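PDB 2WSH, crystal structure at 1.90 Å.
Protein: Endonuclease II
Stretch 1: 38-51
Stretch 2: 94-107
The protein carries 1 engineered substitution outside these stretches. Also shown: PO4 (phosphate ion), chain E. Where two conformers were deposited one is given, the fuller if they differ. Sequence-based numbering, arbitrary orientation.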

# COMPACT_ATOMS: atom_id res chain seq x y z
N ASN A 38 11.12 -13.85 -21.00
CA ASN A 38 11.30 -13.93 -19.56
C ASN A 38 10.15 -13.28 -18.80
O ASN A 38 9.43 -12.43 -19.32
N LYS A 39 9.99 -13.71 -17.55
CA LYS A 39 8.88 -13.29 -16.71
C LYS A 39 9.42 -13.21 -15.29
O LYS A 39 9.96 -14.18 -14.78
N TYR A 40 9.30 -12.04 -14.68
CA TYR A 40 9.94 -11.78 -13.40
C TYR A 40 8.92 -11.56 -12.29
O TYR A 40 7.81 -11.09 -12.53
N ASN A 41 9.31 -11.91 -11.06
CA ASN A 41 8.52 -11.59 -9.88
C ASN A 41 7.12 -12.20 -9.92
O ASN A 41 6.12 -11.49 -9.89
N VAL A 42 7.05 -13.53 -9.97
CA VAL A 42 5.76 -14.20 -10.11
C VAL A 42 5.57 -15.36 -9.14
O VAL A 42 6.54 -15.93 -8.62
N ILE A 43 4.31 -15.70 -8.91
CA ILE A 43 3.96 -16.99 -8.33
C ILE A 43 3.85 -17.94 -9.51
O ILE A 43 3.20 -17.62 -10.50
N TYR A 44 4.50 -19.09 -9.42
CA TYR A 44 4.35 -20.06 -10.49
C TYR A 44 3.68 -21.33 -9.99
O TYR A 44 3.72 -21.65 -8.81
N ALA A 45 3.03 -22.03 -10.91
CA ALA A 45 2.31 -23.24 -10.56
C ALA A 45 2.76 -24.35 -11.48
O ALA A 45 2.89 -24.17 -12.69
N ILE A 46 3.04 -25.51 -10.90
CA ILE A 46 3.35 -26.68 -11.69
C ILE A 46 2.11 -27.55 -11.74
O ILE A 46 1.50 -27.82 -10.70
N ALA A 47 1.73 -27.97 -12.94
CA ALA A 47 0.55 -28.80 -13.14
C ALA A 47 0.91 -30.09 -13.86
O ALA A 47 1.64 -30.07 -14.85
N ILE A 48 0.41 -31.20 -13.35
CA ILE A 48 0.63 -32.51 -13.94
C ILE A 48 -0.72 -33.09 -14.33
O ILE A 48 -1.58 -33.30 -13.47
N ASN A 49 -0.90 -33.34 -15.62
CA ASN A 49 -2.20 -33.77 -16.12
C ASN A 49 -3.30 -32.80 -15.68
O ASN A 49 -4.38 -33.21 -15.26
N ASP A 50 -2.98 -31.51 -15.75
CA ASP A 50 -3.92 -30.43 -15.44
C ASP A 50 -4.20 -30.27 -13.94
O ASP A 50 -5.08 -29.51 -13.56
N GLU A 51 -3.44 -30.96 -13.10
CA GLU A 51 -3.69 -30.93 -11.66
C GLU A 51 -2.53 -30.25 -10.94
O GLU A 51 -1.36 -30.58 -11.15
N GLY A 94 4.82 -40.50 -18.86
CA GLY A 94 4.14 -39.98 -20.04
C GLY A 94 3.11 -38.90 -19.75
O GLY A 94 2.25 -38.62 -20.58
N SER A 95 3.21 -38.28 -18.58
CA SER A 95 2.25 -37.26 -18.17
C SER A 95 2.56 -35.90 -18.78
O SER A 95 3.66 -35.67 -19.27
N LYS A 96 1.58 -35.01 -18.74
CA LYS A 96 1.76 -33.64 -19.23
C LYS A 96 2.21 -32.74 -18.09
O LYS A 96 1.59 -32.72 -17.03
N VAL A 97 3.28 -31.98 -18.31
CA VAL A 97 3.86 -31.13 -17.27
C VAL A 97 3.84 -29.67 -17.68
O VAL A 97 4.54 -29.27 -18.62
N GLU A 98 3.05 -28.86 -16.98
CA GLU A 98 2.87 -27.47 -17.34
C GLU A 98 3.25 -26.51 -16.23
O GLU A 98 3.09 -26.81 -15.05
N PHE A 99 3.78 -25.35 -16.62
CA PHE A 99 4.04 -24.27 -15.70
C PHE A 99 3.12 -23.09 -16.01
O PHE A 99 3.01 -22.67 -17.16
N TYR A 100 2.46 -22.58 -14.97
CA TYR A 100 1.67 -21.36 -15.08
C TYR A 100 2.33 -20.26 -14.27
O TYR A 100 3.05 -20.53 -13.31
N ALA A 101 2.07 -19.01 -14.64
CA ALA A 101 2.61 -17.88 -13.90
C ALA A 101 1.53 -16.87 -13.54
O ALA A 101 0.68 -16.55 -14.37
N ARG A 102 1.58 -16.38 -12.31
CA ARG A 102 0.70 -15.30 -11.87
C ARG A 102 1.53 -14.08 -11.53
O ARG A 102 2.31 -14.09 -10.58
N GLN A 103 1.38 -13.02 -12.32
CA GLN A 103 2.22 -11.84 -12.16
C GLN A 103 1.97 -11.12 -10.84
O GLN A 103 0.83 -10.76 -10.53
N CYS A 104 3.03 -10.92 -10.07
CA CYS A 104 2.93 -10.15 -8.83
C CYS A 104 3.70 -8.84 -8.99
O CYS A 104 4.31 -8.59 -10.02
N PHE A 105 3.67 -8.01 -7.95
CA PHE A 105 4.26 -6.68 -8.05
C PHE A 105 4.97 -6.30 -6.75
O PHE A 105 5.14 -7.12 -5.86
N ASN A 106 5.37 -5.04 -6.66
CA ASN A 106 6.05 -4.54 -5.47
C ASN A 106 5.35 -3.36 -4.82
O ASN A 106 4.75 -2.53 -5.50
N LEU A 107 5.41 -3.30 -3.50
CA LEU A 107 4.84 -2.19 -2.75
C LEU A 107 5.93 -1.55 -1.91
O LEU A 107 6.73 -2.24 -1.27

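What fills the apolar centre of the contact? Strands 42-48 and 97-103 run antiparallel, and residues paired across them send their side chains to the same face of the sheet. On the face of Tyr-44, Ile-46, Ile-48, Val-97, Phe-99 and Ala-101, the tightest packing is around Phe-99. Its m rotamer (chi1 -73°) brings the end of the ring nearer the neighbouring strand, where CE1 lies 3.4 Å from CG1 of Ile-46, itself m at chi1 and t at chi2. Tyr-44 adopts p, and its CD1 approaches CD1 of Phe-99 at 3.9 Å, meeting the Phe-99 ring at its edge. At its far end, OH of Tyr-44 donates a very short 2.5 Å hydrogen bond to O4 of the phosphate ion, probably from the crystallisation liquor. Farther along, Ile-48 (m, m) places CD1 3.5 Å from CG2 of Val-97, which is t. At the other end, CG2 of Val-42 (m) is 4.3 Å from CB of Ala-101, while its CG1 lies 3.6 Å from OE1 of Gln-103.

What does the opposite face contribute? CB of Ala-45 sits 4.1 Å from CB of Tyr-100, and the m rotamer of that tyrosine carries its ring along the strand until CE2 is 4.3 Å from CB of Ala-47. Ile-43 (m, m) reaches past its paired residue, with CG1 3.8 Å from SG of Cys-104, also m. Arg-102 is paired with Ile-43, their CB atoms 4.3 Å apart, but its extended t, t, t chain leads away from stretch 1 and finds its hydrogen bonds elsewhere in the structure.

How is the end near Gln-103 closed? The t, p rotamer of Gln-103 folds its amide toward the 39-41 loop. NE2 donates to O of Tyr-40 at 2.9 Å and also to O of its neighbour Cys-104 at 2.9 Å, so one amide group ties the loop to its own strand. OE1 of Gln-103 accepts from one water at 2.8 Å, and a second water lies 2.7 Å from OE1. The first accepts from N of Tyr-40 at 3.0 Å, the second from NZ of Lys-39 at 2.7 Å. The aliphatic part of Lys-39 is used as well, its CD lying 4.0 Å from CB of Ala-101. Asn-41 (t) points toward stretch 2, its OD1 3.1 Å from ND2 of Asn-106.

What holds the polar edge at the turn? A type I' turn from Ile-48 to Glu-51 presents Asn-49 and Asp-50, both m, to stretch 2. OD1 of Asn-49 accepts from N of Lys-96 at 3.1 Å, while its ND2 makes a weak hydrogen bond to OG of Ser-95 at 3.2 Å. Lys-96 extends its NZ to OD1 of Asp-50, a 2.8 Å salt bridge. That same OD1 lies 3.4 Å from OE1 of Glu-98, like charges that NZ of Lys-96, 4.0 Å from OE1 of Glu-98 in a long salt bridge, can offset. A water accepts from N of Asp-50 at 2.9 Å and lies 2.9 Å from OE1 of Glu-98.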

# COMPACT_ATOMS: atom_id res chain seq x y z
CB ASN A 38 12.65 -13.37 -19.12
CG ASN A 38 13.22 -14.12 -17.92
OD1 ASN A 38 14.43 -14.12 -17.70
ND2 ASN A 38 12.35 -14.78 -17.16
CB LYS A 39 7.72 -14.28 -16.82
CG LYS A 39 6.37 -13.71 -16.41
CD LYS A 39 5.24 -14.41 -17.14
CE LYS A 39 4.99 -13.79 -18.51
NZ LYS A 39 4.18 -12.54 -18.42
CB TYR A 40 10.85 -10.55 -13.50
CG TYR A 40 11.77 -10.56 -14.70
CD1 TYR A 40 13.01 -11.18 -14.65
CD2 TYR A 40 11.39 -9.95 -15.89
CE1 TYR A 40 13.85 -11.19 -15.75
CE2 TYR A 40 12.22 -9.96 -17.00
CZ TYR A 40 13.45 -10.57 -16.92
OH TYR A 40 14.28 -10.58 -18.01
CB ASN A 41 8.43 -10.07 -9.73
CG ASN A 41 8.09 -9.64 -8.32
OD1 ASN A 41 7.59 -8.54 -8.10
ND2 ASN A 41 8.36 -10.51 -7.35
CB VAL A 42 5.56 -14.77 -11.53
CG1 VAL A 42 5.59 -13.65 -12.57
CG2 VAL A 42 6.62 -15.81 -11.82
CB ILE A 43 2.61 -16.93 -7.61
CG1 ILE A 43 2.72 -16.06 -6.36
CG2 ILE A 43 2.13 -18.34 -7.26
CD1 ILE A 43 3.75 -16.55 -5.36
CB TYR A 44 5.67 -20.34 -11.21
CG TYR A 44 6.71 -21.14 -10.45
CD1 TYR A 44 6.79 -22.52 -10.59
CD2 TYR A 44 7.63 -20.51 -9.63
CE1 TYR A 44 7.75 -23.26 -9.92
CE2 TYR A 44 8.60 -21.24 -8.95
CZ TYR A 44 8.65 -22.61 -9.11
OH TYR A 44 9.60 -23.35 -8.45
CB ALA A 45 0.81 -23.02 -10.70
CB ILE A 46 4.52 -27.48 -11.09
CG1 ILE A 46 5.74 -26.58 -10.92
CG2 ILE A 46 4.85 -28.69 -11.96
CD1 ILE A 46 6.98 -27.32 -10.47
CB ALA A 47 -0.52 -28.04 -13.92
CB ILE A 48 1.33 -33.47 -12.94
CG1 ILE A 48 2.61 -32.83 -12.38
CG2 ILE A 48 1.67 -34.78 -13.62
CD1 ILE A 48 3.71 -32.63 -13.40
CB ASN A 49 -2.49 -35.20 -15.67
CG ASN A 49 -1.44 -36.18 -16.15
OD1 ASN A 49 -0.89 -36.02 -17.24
ND2 ASN A 49 -1.15 -37.20 -15.35
CB ASP A 50 -5.24 -30.64 -16.19
CG ASP A 50 -5.05 -30.65 -17.69
OD1 ASP A 50 -4.40 -29.72 -18.22
OD2 ASP A 50 -5.55 -31.58 -18.35
CB GLU A 51 -3.95 -32.33 -11.12
CG GLU A 51 -5.16 -32.99 -11.76
CD GLU A 51 -5.49 -34.35 -11.17
OE1 GLU A 51 -5.32 -34.53 -9.95
OE2 GLU A 51 -5.93 -35.24 -11.94
CB SER A 95 2.22 -37.15 -16.64
OG SER A 95 1.78 -38.37 -16.06
CB LYS A 96 0.45 -33.11 -19.80
CG LYS A 96 0.60 -31.80 -20.57
CD LYS A 96 -0.66 -30.97 -20.50
CE LYS A 96 -1.90 -31.82 -20.70
NZ LYS A 96 -3.15 -31.07 -20.35
CB VAL A 97 5.31 -31.53 -16.95
CG1 VAL A 97 5.90 -30.59 -15.89
CG2 VAL A 97 5.39 -32.98 -16.49
CB GLU A 98 1.41 -27.21 -17.75
CG GLU A 98 0.95 -28.01 -18.95
CD GLU A 98 -0.53 -27.86 -19.22
OE1 GLU A 98 -1.34 -28.19 -18.32
OE2 GLU A 98 -0.90 -27.40 -20.32
CB PHE A 99 5.50 -23.81 -15.81
CG PHE A 99 6.48 -24.78 -15.23
CD1 PHE A 99 6.96 -24.60 -13.94
CD2 PHE A 99 6.91 -25.88 -15.95
CE1 PHE A 99 7.87 -25.49 -13.40
CE2 PHE A 99 7.82 -26.77 -15.41
CZ PHE A 99 8.29 -26.57 -14.13
CB TYR A 100 0.26 -21.60 -14.55
CG TYR A 100 -0.63 -22.43 -15.44
CD1 TYR A 100 -1.70 -21.86 -16.11
CD2 TYR A 100 -0.40 -23.79 -15.60
CE1 TYR A 100 -2.52 -22.62 -16.93
CE2 TYR A 100 -1.21 -24.56 -16.42
CZ TYR A 100 -2.27 -23.97 -17.08
OH TYR A 100 -3.09 -24.72 -17.89
CB ALA A 101 3.71 -17.20 -14.71
CB ARG A 102 -0.13 -15.74 -10.66
CG ARG A 102 -0.81 -14.59 -9.92
CD ARG A 102 -1.65 -15.10 -8.75
NE ARG A 102 -2.00 -14.03 -7.82
CZ ARG A 102 -3.13 -13.34 -7.85
NH1 ARG A 102 -4.05 -13.60 -8.77
NH2 ARG A 102 -3.35 -12.38 -6.96
CB GLN A 103 2.03 -10.87 -13.32
CG GLN A 103 3.00 -9.68 -13.30
CD GLN A 103 4.45 -10.09 -13.46
OE1 GLN A 103 4.85 -10.64 -14.49
NE2 GLN A 103 5.25 -9.82 -12.44
CB CYS A 104 3.47 -10.96 -7.64
SG CYS A 104 2.39 -12.34 -7.12
CB PHE A 105 3.18 -5.65 -8.37
CG PHE A 105 2.07 -5.62 -7.37
CD1 PHE A 105 2.04 -4.65 -6.38
CD2 PHE A 105 1.07 -6.58 -7.40
CE1 PHE A 105 1.02 -4.63 -5.45
CE2 PHE A 105 0.05 -6.56 -6.47
CZ PHE A 105 0.03 -5.59 -5.49
CB ASN A 106 7.50 -4.19 -5.80
CG ASN A 106 8.34 -5.42 -6.09
OD1 ASN A 106 8.81 -6.09 -5.17
ND2 ASN A 106 8.54 -5.72 -7.36
CB LEU A 107 3.70 -2.67 -1.86
CG LEU A 107 2.45 -3.15 -2.61
CD1 LEU A 107 1.54 -3.95 -1.69
CD2 LEU A 107 1.72 -1.96 -3.20
P PO4 E . 11.73 -22.83 -5.73
O1 PO4 E . 10.33 -22.98 -5.21
O2 PO4 E . 12.38 -21.60 -5.12
O3 PO4 E . 12.57 -24.05 -5.40
O4 PO4 E . 11.64 -22.68 -7.22
O HOH W 1 3.91 -10.25 -17.02
O HOH W 2 7.37 -9.87 -15.56
O HOH W 3 -0.53 -30.51 -16.86